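PDB 6K4E: putative serine phosphatase from Pseudomonas aeruginosa, which probably dephosphorylates phosphoserine or phosphothreonine on a partner protein, as the magnesium-dependent PP2C domain of SiaA, in a pathway that controls biofilm formation. Local coordinates for residues 93-98 / 292-297; 170-175 / 189-194; 196-201 / 229-234. All blocks are in the same frame, centred on the assembly; numbering follows the deposited sequence.

Interaction 1 (93-98 / 292-297); sequences GGDFYV and DITILS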
loop_
_atom_site.group_PDB
_atom_site.type_symbol
_atom_site.label_atom_id
_atom_site.label_comp_id
_atom_site.label_asym_id
_atom_site.label_seq_id
_atom_site.Cartn_x
_atom_site.Cartn_y
_atom_site.Cartn_z
ATOM N N GLY B 93 4.380 1.903 11.093
ATOM C CA GLY B 93 3.777 0.754 11.752
ATOM C C GLY B 93 2.677 0.098 10.951
ATOM O O GLY B 93 2.450 0.489 9.815
ATOM N N GLY B 94 1.995 -0.873 11.564
ATOM C CA GLY B 94 0.914 -1.624 10.938
ATOM C C GLY B 94 -0.456 -1.143 11.357
ATOM O O GLY B 94 -1.480 -1.710 10.962
ATOM N N ASP B 95 -0.482 -0.068 12.128
ATOM C CA ASP B 95 -1.722 0.484 12.644
ATOM C C ASP B 95 -2.078 1.735 11.905
ATOM O O ASP B 95 -1.203 2.588 11.663
ATOM C CB ASP B 95 -1.530 0.898 14.117
ATOM C CG ASP B 95 -1.786 -0.112 15.223
ATOM O OD1 ASP B 95 -1.692 -1.331 14.957
ATOM O OD2 ASP B 95 -1.937 0.320 16.385
ATOM N N PHE B 96 -3.374 1.917 11.666
ATOM C CA PHE B 96 -3.882 3.165 11.093
ATOM C C PHE B 96 -5.334 3.360 11.502
ATOM O O PHE B 96 -5.862 2.596 12.301
ATOM C CB PHE B 96 -3.625 3.306 9.562
ATOM C CG PHE B 96 -4.525 2.507 8.644
ATOM C CD1 PHE B 96 -4.380 1.130 8.529
ATOM C CD2 PHE B 96 -5.518 3.135 7.893
ATOM C CE1 PHE B 96 -5.196 0.398 7.657
ATOM C CE2 PHE B 96 -6.375 2.389 7.067
ATOM C CZ PHE B 96 -6.197 1.038 6.938
ATOM N N TYR B 97 -5.945 4.425 11.042
ATOM C CA TYR B 97 -7.310 4.752 11.403
ATOM C C TYR B 97 -7.981 5.434 10.237
ATOM O O TYR B 97 -7.313 5.985 9.346
ATOM C CB TYR B 97 -7.365 5.627 12.662
ATOM C CG TYR B 97 -6.402 6.793 12.669
ATOM C CD1 TYR B 97 -5.070 6.615 13.024
ATOM C CD2 TYR B 97 -6.847 8.093 12.430
ATOM C CE1 TYR B 97 -4.186 7.692 13.088
ATOM C CE2 TYR B 97 -5.968 9.182 12.491
ATOM C CZ TYR B 97 -4.638 8.969 12.808
ATOM O OH TYR B 97 -3.750 9.998 12.920
ATOM N N VAL B 98 -9.300 5.327 10.216
ATOM C CA VAL B 98 -10.104 5.862 9.131
ATOM C C VAL B 98 -11.146 6.802 9.717
ATOM O O VAL B 98 -11.456 6.745 10.902
ATOM C CB VAL B 98 -10.745 4.712 8.280
ATOM C CG1 VAL B 98 -9.678 3.934 7.510
ATOM C CG2 VAL B 98 -11.586 3.752 9.134
ATOM N N ASP B 292 2.770 -1.232 17.986
ATOM C CA ASP B 292 2.213 0.022 17.503
ATOM C C ASP B 292 1.018 0.354 18.398
ATOM O O ASP B 292 0.230 -0.540 18.751
ATOM C CB ASP B 292 1.737 -0.148 16.054
ATOM C CG ASP B 292 2.836 -0.491 15.101
ATOM O OD1 ASP B 292 3.883 0.141 15.175
ATOM O OD2 ASP B 292 2.635 -1.390 14.263
ATOM N N ILE B 293 0.907 1.614 18.794
ATOM C CA ILE B 293 -0.182 2.081 19.641
ATOM C C ILE B 293 -1.120 3.006 18.832
ATOM O O ILE B 293 -0.656 3.827 18.045
ATOM C CB ILE B 293 0.379 2.748 20.947
ATOM C CG1 ILE B 293 1.106 1.700 21.825
ATOM C CG2 ILE B 293 -0.715 3.479 21.751
ATOM C CD1 ILE B 293 2.090 2.224 22.843
ATOM N N THR B 294 -2.441 2.820 19.000
ATOM C CA THR B 294 -3.491 3.648 18.414
ATOM C C THR B 294 -4.672 3.647 19.325
ATOM O O THR B 294 -5.119 2.588 19.749
ATOM C CB THR B 294 -3.964 3.202 17.010
ATOM O OG1 THR B 294 -2.827 2.875 16.232
ATOM C CG2 THR B 294 -4.772 4.326 16.276
ATOM N N ILE B 295 -5.161 4.854 19.637
ATOM C CA ILE B 295 -6.399 5.069 20.355
ATOM C C ILE B 295 -7.121 6.194 19.620
ATOM O O ILE B 295 -6.623 7.306 19.569
ATOM C CB ILE B 295 -6.284 5.353 21.884
ATOM C CG1 ILE B 295 -5.551 4.233 22.620
ATOM C CG2 ILE B 295 -7.687 5.619 22.495
ATOM C CD1 ILE B 295 -5.580 4.426 24.183
ATOM N N LEU B 296 -8.291 5.892 19.070
ATOM C CA LEU B 296 -9.138 6.879 18.429
ATOM C C LEU B 296 -10.389 7.004 19.273
ATOM O O LEU B 296 -11.095 6.021 19.517
ATOM C CB LEU B 296 -9.449 6.506 16.963
ATOM C CG LEU B 296 -10.201 7.533 16.102
ATOM C CD1 LEU B 296 -9.720 8.965 16.344
ATOM C CD2 LEU B 296 -10.146 7.150 14.642
ATOM N N SER B 297 -10.590 8.207 19.819
ATOM C CA SER B 297 -11.713 8.466 20.689
ATOM C C SER B 297 -12.580 9.504 20.078
ATOM O O SER B 297 -12.082 10.351 19.356
ATOM C CB SER B 297 -11.238 8.891 22.074
ATOM O OG SER B 297 -12.309 9.188 22.956
HETATM O O HOH W 1 -1.149 -2.476 17.441
HETATM O O HOH W 2 0.536 -2.961 13.999
#
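A chi1 of -89° in Asp95 and of -44° in Thr294 leaves the carboxylate of the one and the hydroxyl of the other each beside its own backbone N. The two side chains slide past each other in opposite directions until Thr294 OG1 donates a hydrogen bond to Asp95 OD2 over 2.7 Å. The hydroxyl arrives on the anti side of that oxygen, close to the carboxylate plane. Thr237 OG1 bonds to OD2 as well, and this double grip limits rotation of the carboxylate.

Asp292, just ahead of strand 293-297, answers from the other side. Its OD2 accepts the amide of Gly94 at 2.8 Å from N, along an almost straight N-H line that descends from above the carboxylate plane, while its OD1 takes the backbone N of Arg89. Two waters then tie the acids together by donating to both partners. One spans Asp95 OD1 and Asp292 OD2, lying 2.6 Å from the latter; the other spans Asp95 OD1 and the carbonyl Asp292 O, 2.7 Å from that oxygen.

Farther along, the contact turns apolar. Leu296 CD2 packs 3.7 Å from Tyr97 CB, the side chains crossing at about a right angle, and Thr294 CG2 sits obliquely to the Tyr97 ring, 4.0 Å from CD1. The phenol OH points away from this contact and bonds to Asp71, and Trp86 meets the Tyr97 ring edge-to-face.

Strands 95-98 and 293-297 belong to different sheets and run 17° apart. This is the facing-sheet packing of a PP2C beta-sandwich, and the polar end opens on its metal site: the Asp95 side chain comes within about 4 Å of a bound magnesium ion; Asp112, Asp238 and Asp291 are ligands in this metal centre, and Asp95 and Asp292 form part of their surroundings.

Interaction 2 (170-175 / 189-194); sequences NMDAGL and GAKISL
Ala173 O is approached by two neighbouring donors of the opposite strand: Ala190 N bonds to it at 2.8 Å, and Gly189 CA brings a C-H to within 3.1 Å of the same oxygen. The return bond, from Ala173 N to Ala190 O, measures 3.0 Å and lies in the carbonyl plane. Together they make Ala173 and Ala190 a hydrogen-bonded antiparallel pair in the beta hairpin of strands 171-179 and 184-190, within one of the two sheets of the PP2C sandwich. Next to it Gly174 and Gly189 form a non-hydrogen-bonded pair, their CA atoms drawn to 4.2 Å.

The two alanine methyls share one face of the sheet, where Ile212 touches Ala173 and Tyr220 touches Ala190. Beyond Ala190 the chain leaves the strand: Lys191 has a positive phi (67°), and from there the backbone sets off toward strand 194-197 of the other sheet.

At that exit Lys191 meets Asp172 OD1 mainly with its aliphatic carbons. Lys191 CB lies 3.3 Å from Asp172 OD1, and the chain, bent at chi3, folds around this oxygen and brings NZ back to 4.0 Å from it, a long salt bridge. Lys191 is exposed and touches a crystal neighbour, which may influence its position. A bound magnesium ion lies about 4 Å from the Asp172 side chain, placing this end of the hairpin beside bound metal.

Ile192 turns back over the hairpin. Its CD1 branch reaches toward Asp172 CB, while its CG2 methyl, anti to the backbone N, rests 3.7 Å from Gly174 CA.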
loop_
_atom_site.group_PDB
_atom_site.type_symbol
_atom_site.label_atom_id
_atom_site.label_comp_id
_atom_site.label_asym_id
_atom_site.label_seq_id
_atom_site.Cartn_x
_atom_site.Cartn_y
_atom_site.Cartn_z
ATOM N N ASN B 170 -3.532 -11.191 7.665
ATOM C CA ASN B 170 -4.737 -10.911 8.422
ATOM C C ASN B 170 -4.642 -9.536 9.140
ATOM O O ASN B 170 -3.554 -8.965 9.284
ATOM C CB ASN B 170 -5.049 -12.053 9.381
ATOM C CG ASN B 170 -4.031 -12.300 10.472
ATOM O OD1 ASN B 170 -2.843 -11.980 10.356
ATOM N ND2 ASN B 170 -4.470 -12.917 11.556
ATOM N N MET B 171 -5.794 -8.973 9.495
ATOM C CA MET B 171 -5.865 -7.680 10.154
ATOM C C MET B 171 -7.035 -7.564 11.087
ATOM O O MET B 171 -8.082 -8.170 10.865
ATOM C CB MET B 171 -5.841 -6.519 9.148
ATOM C CG MET B 171 -7.055 -6.432 8.247
ATOM S SD MET B 171 -6.993 -5.105 7.021
ATOM C CE MET B 171 -5.561 -5.591 6.157
ATOM N N ASP B 172 -6.829 -6.806 12.160
ATOM C CA ASP B 172 -7.856 -6.499 13.131
ATOM C C ASP B 172 -8.412 -5.155 12.724
ATOM O O ASP B 172 -7.674 -4.353 12.171
ATOM C CB ASP B 172 -7.246 -6.391 14.530
ATOM C CG ASP B 172 -6.525 -7.636 15.007
ATOM O OD1 ASP B 172 -6.795 -8.728 14.446
ATOM O OD2 ASP B 172 -5.746 -7.530 16.007
ATOM N N ALA B 173 -9.700 -4.920 12.963
ATOM C CA ALA B 173 -10.377 -3.655 12.689
ATOM C C ALA B 173 -11.623 -3.487 13.516
ATOM O O ALA B 173 -12.299 -4.458 13.831
ATOM C CB ALA B 173 -10.698 -3.490 11.205
ATOM N N GLY B 174 -11.868 -2.255 13.920
ATOM C CA GLY B 174 -13.055 -1.865 14.660
ATOM C C GLY B 174 -13.605 -0.683 13.900
ATOM O O GLY B 174 -12.894 0.306 13.735
ATOM N N LEU B 175 -14.811 -0.814 13.355
ATOM C CA LEU B 175 -15.464 0.227 12.564
ATOM C C LEU B 175 -16.768 0.616 13.180
ATOM O O LEU B 175 -17.564 -0.249 13.513
ATOM C CB LEU B 175 -15.758 -0.277 11.150
ATOM C CG LEU B 175 -14.722 -0.060 10.091
ATOM C CD1 LEU B 175 -15.200 -0.654 8.834
ATOM C CD2 LEU B 175 -14.477 1.428 9.849
ATOM N N GLY B 189 -16.553 -5.340 14.513
ATOM C CA GLY B 189 -15.124 -5.520 14.732
ATOM C C GLY B 189 -14.589 -6.922 14.552
ATOM O O GLY B 189 -15.301 -7.899 14.777
ATOM N N ALA B 190 -13.333 -7.019 14.097
ATOM C CA ALA B 190 -12.584 -8.266 13.958
ATOM C C ALA B 190 -11.382 -8.108 14.899
ATOM O O ALA B 190 -10.463 -7.358 14.582
ATOM C CB ALA B 190 -12.116 -8.443 12.522
ATOM N N LYS B 191 -11.487 -8.666 16.120
ATOM C CA LYS B 191 -10.471 -8.671 17.170
ATOM C C LYS B 191 -10.197 -7.280 17.747
ATOM O O LYS B 191 -9.122 -7.050 18.316
ATOM C CB LYS B 191 -9.176 -9.369 16.700
ATOM C CG LYS B 191 -9.320 -10.902 16.569
ATOM C CD LYS B 191 -8.074 -11.602 16.053
ATOM C CE LYS B 191 -6.904 -11.603 17.007
ATOM N NZ LYS B 191 -5.659 -12.044 16.320
ATOM N N ILE B 192 -11.175 -6.357 17.599
ATOM C CA ILE B 192 -11.128 -4.989 18.133
ATOM C C ILE B 192 -12.472 -4.677 18.757
ATOM O O ILE B 192 -13.513 -5.021 18.198
ATOM C CB ILE B 192 -10.595 -3.890 17.152
ATOM C CG1 ILE B 192 -9.033 -4.028 17.040
ATOM C CG2 ILE B 192 -10.977 -2.429 17.640
ATOM C CD1 ILE B 192 -8.348 -3.113 16.222
ATOM N N SER B 193 -12.430 -4.096 19.958
ATOM C CA SER B 193 -13.615 -3.757 20.746
ATOM C C SER B 193 -13.902 -2.283 20.702
ATOM O O SER B 193 -12.986 -1.468 20.527
ATOM C CB SER B 193 -13.403 -4.141 22.211
ATOM O OG SER B 193 -13.046 -5.502 22.369
ATOM N N LEU B 194 -15.163 -1.933 20.918
ATOM C CA LEU B 194 -15.567 -0.557 21.112
ATOM C C LEU B 194 -15.847 -0.403 22.613
ATOM O O LEU B 194 -16.662 -1.126 23.167
ATOM C CB LEU B 194 -16.788 -0.167 20.272
ATOM C CG LEU B 194 -17.350 1.249 20.528
ATOM C CD1 LEU B 194 -16.465 2.317 19.955
ATOM C CD2 LEU B 194 -18.692 1.380 19.952
#

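Interaction 3 (196-201 / 229-234); sequences ASDGEE and PGWTFY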
loop_
_atom_site.group_PDB
_atom_site.type_symbol
_atom_site.label_atom_id
_atom_site.label_comp_id
_atom_site.label_asym_id
_atom_site.label_seq_id
_atom_site.Cartn_x
_atom_site.Cartn_y
_atom_site.Cartn_z
ATOM N N ALA B 196 -17.085 2.186 25.661
ATOM C CA ALA B 196 -17.949 3.365 25.851
ATOM C C ALA B 196 -18.033 3.626 27.322
ATOM O O ALA B 196 -18.155 2.676 28.096
ATOM C CB ALA B 196 -19.346 3.108 25.313
ATOM N N SER B 197 -17.972 4.897 27.719
ATOM C CA SER B 197 -18.049 5.264 29.117
ATOM C C SER B 197 -18.680 6.647 29.335
ATOM O O SER B 197 -18.464 7.567 28.549
ATOM C CB SER B 197 -16.677 5.183 29.774
ATOM O OG SER B 197 -16.854 5.364 31.164
ATOM N N ASP B 198 -19.462 6.776 30.409
ATOM C CA ASP B 198 -20.066 8.052 30.790
ATOM C C ASP B 198 -19.385 8.612 32.057
ATOM O O ASP B 198 -19.841 9.616 32.608
ATOM C CB ASP B 198 -21.589 7.907 30.964
ATOM C CG ASP B 198 -22.034 6.987 32.103
ATOM O OD1 ASP B 198 -21.196 6.199 32.605
ATOM O OD2 ASP B 198 -23.226 7.025 32.465
ATOM N N GLY B 199 -18.304 7.946 32.486
ATOM C CA GLY B 199 -17.541 8.271 33.685
ATOM C C GLY B 199 -17.995 7.481 34.896
ATOM O O GLY B 199 -17.358 7.556 35.947
ATOM N N GLU B 200 -19.102 6.729 34.768
ATOM C CA GLU B 200 -19.662 5.887 35.822
ATOM C C GLU B 200 -19.583 4.430 35.367
ATOM O O GLU B 200 -18.917 3.607 35.995
ATOM C CB GLU B 200 -21.125 6.292 36.100
ATOM C CG GLU B 200 -21.507 6.333 37.577
ATOM C CD GLU B 200 -21.429 7.665 38.318
ATOM O OE1 GLU B 200 -21.902 8.695 37.781
ATOM O OE2 GLU B 200 -20.895 7.670 39.452
ATOM N N GLU B 201 -20.227 4.138 34.242
ATOM C CA GLU B 201 -20.304 2.821 33.620
ATOM C C GLU B 201 -19.262 2.704 32.472
ATOM O O GLU B 201 -18.981 3.701 31.821
ATOM C CB GLU B 201 -21.730 2.670 33.066
ATOM C CG GLU B 201 -22.085 1.316 32.483
ATOM C CD GLU B 201 -23.472 1.236 31.874
ATOM O OE1 GLU B 201 -23.682 0.330 31.036
ATOM O OE2 GLU B 201 -24.349 2.061 32.230
ATOM N N PRO B 229 -26.232 11.006 24.973
ATOM C CA PRO B 229 -25.265 12.093 25.228
ATOM C C PRO B 229 -24.523 11.889 26.557
ATOM O O PRO B 229 -25.045 11.259 27.476
ATOM C CB PRO B 229 -26.147 13.351 25.270
ATOM C CG PRO B 229 -27.476 12.938 24.691
ATOM C CD PRO B 229 -27.620 11.502 25.085
ATOM N N GLY B 230 -23.310 12.418 26.639
ATOM C CA GLY B 230 -22.478 12.291 27.836
ATOM C C GLY B 230 -21.610 11.045 27.843
ATOM O O GLY B 230 -21.008 10.704 28.865
ATOM N N TRP B 231 -21.513 10.386 26.677
ATOM C CA TRP B 231 -20.726 9.175 26.470
ATOM C C TRP B 231 -19.533 9.415 25.586
ATOM O O TRP B 231 -19.644 10.030 24.517
ATOM C CB TRP B 231 -21.617 8.035 25.888
ATOM C CG TRP B 231 -22.546 7.442 26.901
ATOM C CD1 TRP B 231 -23.701 7.993 27.380
ATOM C CD2 TRP B 231 -22.360 6.211 27.605
ATOM N NE1 TRP B 231 -24.253 7.174 28.331
ATOM C CE2 TRP B 231 -23.456 6.064 28.482
ATOM C CE3 TRP B 231 -21.364 5.204 27.578
ATOM C CZ2 TRP B 231 -23.588 4.954 29.325
ATOM C CZ3 TRP B 231 -21.491 4.106 28.418
ATOM C CH2 TRP B 231 -22.588 3.989 29.281
ATOM N N THR B 232 -18.378 8.887 26.016
ATOM C CA THR B 232 -17.132 8.940 25.244
ATOM C C THR B 232 -16.881 7.517 24.771
ATOM O O THR B 232 -17.098 6.575 25.532
ATOM C CB THR B 232 -15.960 9.556 26.056
ATOM O OG1 THR B 232 -16.393 10.787 26.625
ATOM C CG2 THR B 232 -14.759 9.851 25.190
ATOM N N PHE B 233 -16.501 7.369 23.502
ATOM C CA PHE B 233 -16.254 6.090 22.850
ATOM C C PHE B 233 -14.785 5.985 22.554
ATOM O O PHE B 233 -14.120 7.013 22.423
ATOM C CB PHE B 233 -17.093 5.940 21.562
ATOM C CG PHE B 233 -18.583 5.941 21.813
ATOM C CD1 PHE B 233 -19.295 7.134 21.861
ATOM C CD2 PHE B 233 -19.261 4.757 22.083
ATOM C CE1 PHE B 233 -20.656 7.143 22.152
ATOM C CE2 PHE B 233 -20.631 4.768 22.378
ATOM C CZ PHE B 233 -21.318 5.962 22.391
ATOM N N TYR B 234 -14.252 4.744 22.566
ATOM C CA TYR B 234 -12.825 4.517 22.414
ATOM C C TYR B 234 -12.586 3.318 21.576
ATOM O O TYR B 234 -13.091 2.239 21.868
ATOM C CB TYR B 234 -12.146 4.279 23.778
ATOM C CG TYR B 234 -12.402 5.356 24.795
ATOM C CD1 TYR B 234 -13.529 5.314 25.613
ATOM C CD2 TYR B 234 -11.513 6.423 24.951
ATOM C CE1 TYR B 234 -13.764 6.305 26.564
ATOM C CE2 TYR B 234 -11.765 7.442 25.866
ATOM C CZ TYR B 234 -12.874 7.358 26.684
ATOM O OH TYR B 234 -13.111 8.341 27.586
#
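A CH-pi contact and a tight polar turn finish an antiparallel strand pairing here, with Asp198 laid over the indole of Trp231. Asp198 CB stands 3.8 Å from the centroid of the five-membered ring, 16° off its normal, and the carboxylate continues over the CZ2 rim of the six-membered ring, its plane only 20° from that of the indole. With CG between the backbone N and the carbonyl carbon (chi1 65°), the carboxylate lies alongside the indole, pointing the same way. From there Asp198 OD1 collects two amides: Glu201 N, 2.8 Å away and nearly along the C-O axis, and Glu200 N from above the carboxylate plane. The second bond makes an Asx turn.

Ser197 adds an ST turn, its OG accepting from Gly199 N while donating to Glu201 O at 2.8 Å.

In the sheet proper, strands 194-197 and 231-236 are neighbours within one layer of the PP2C sandwich. Ser197 and Thr232 form their hydrogen-bonded pair, with Ser197 N to Thr232 O and Thr232 N to Ser197 O both at 2.9 Å. Ala196 faces Phe233 in the adjoining non-hydrogen-bonded pair; its CB touches Phe233 CE2 at 3.6 Å, and the ring of Phe233 also meets Phe298.

The indole's edge is occupied too. Ala196 O approaches CZ3 of Trp231 near the ring plane, and the extended Glu201 brings its CD in plane, 3.9 Å from Trp231 CH2, with its carboxylate nearly perpendicular to the ring.

Burial and chemistry change together across the fold. Interaction 1 lies near the centre of the chain and joins the two sheets face to face through side chains, one backbone amide and water, with acids gathered at the magnesium end. Interactions 2 and 3 pair strands within a single sheet, one in each layer, through backbone bonds. Interaction 2 is buried apart from its lysine; interaction 3, whose centre is about 18 Å from that of the chain, is partly exposed at Trp231 and at a polar turn. They touch: Val98 packs on Leu175 between interactions 1 and 2, Ser297 probably hydrogen-bonds to the carbonyl of Phe233 between 1 and 3, and Leu194 packs against Phe233 between 2 and 3.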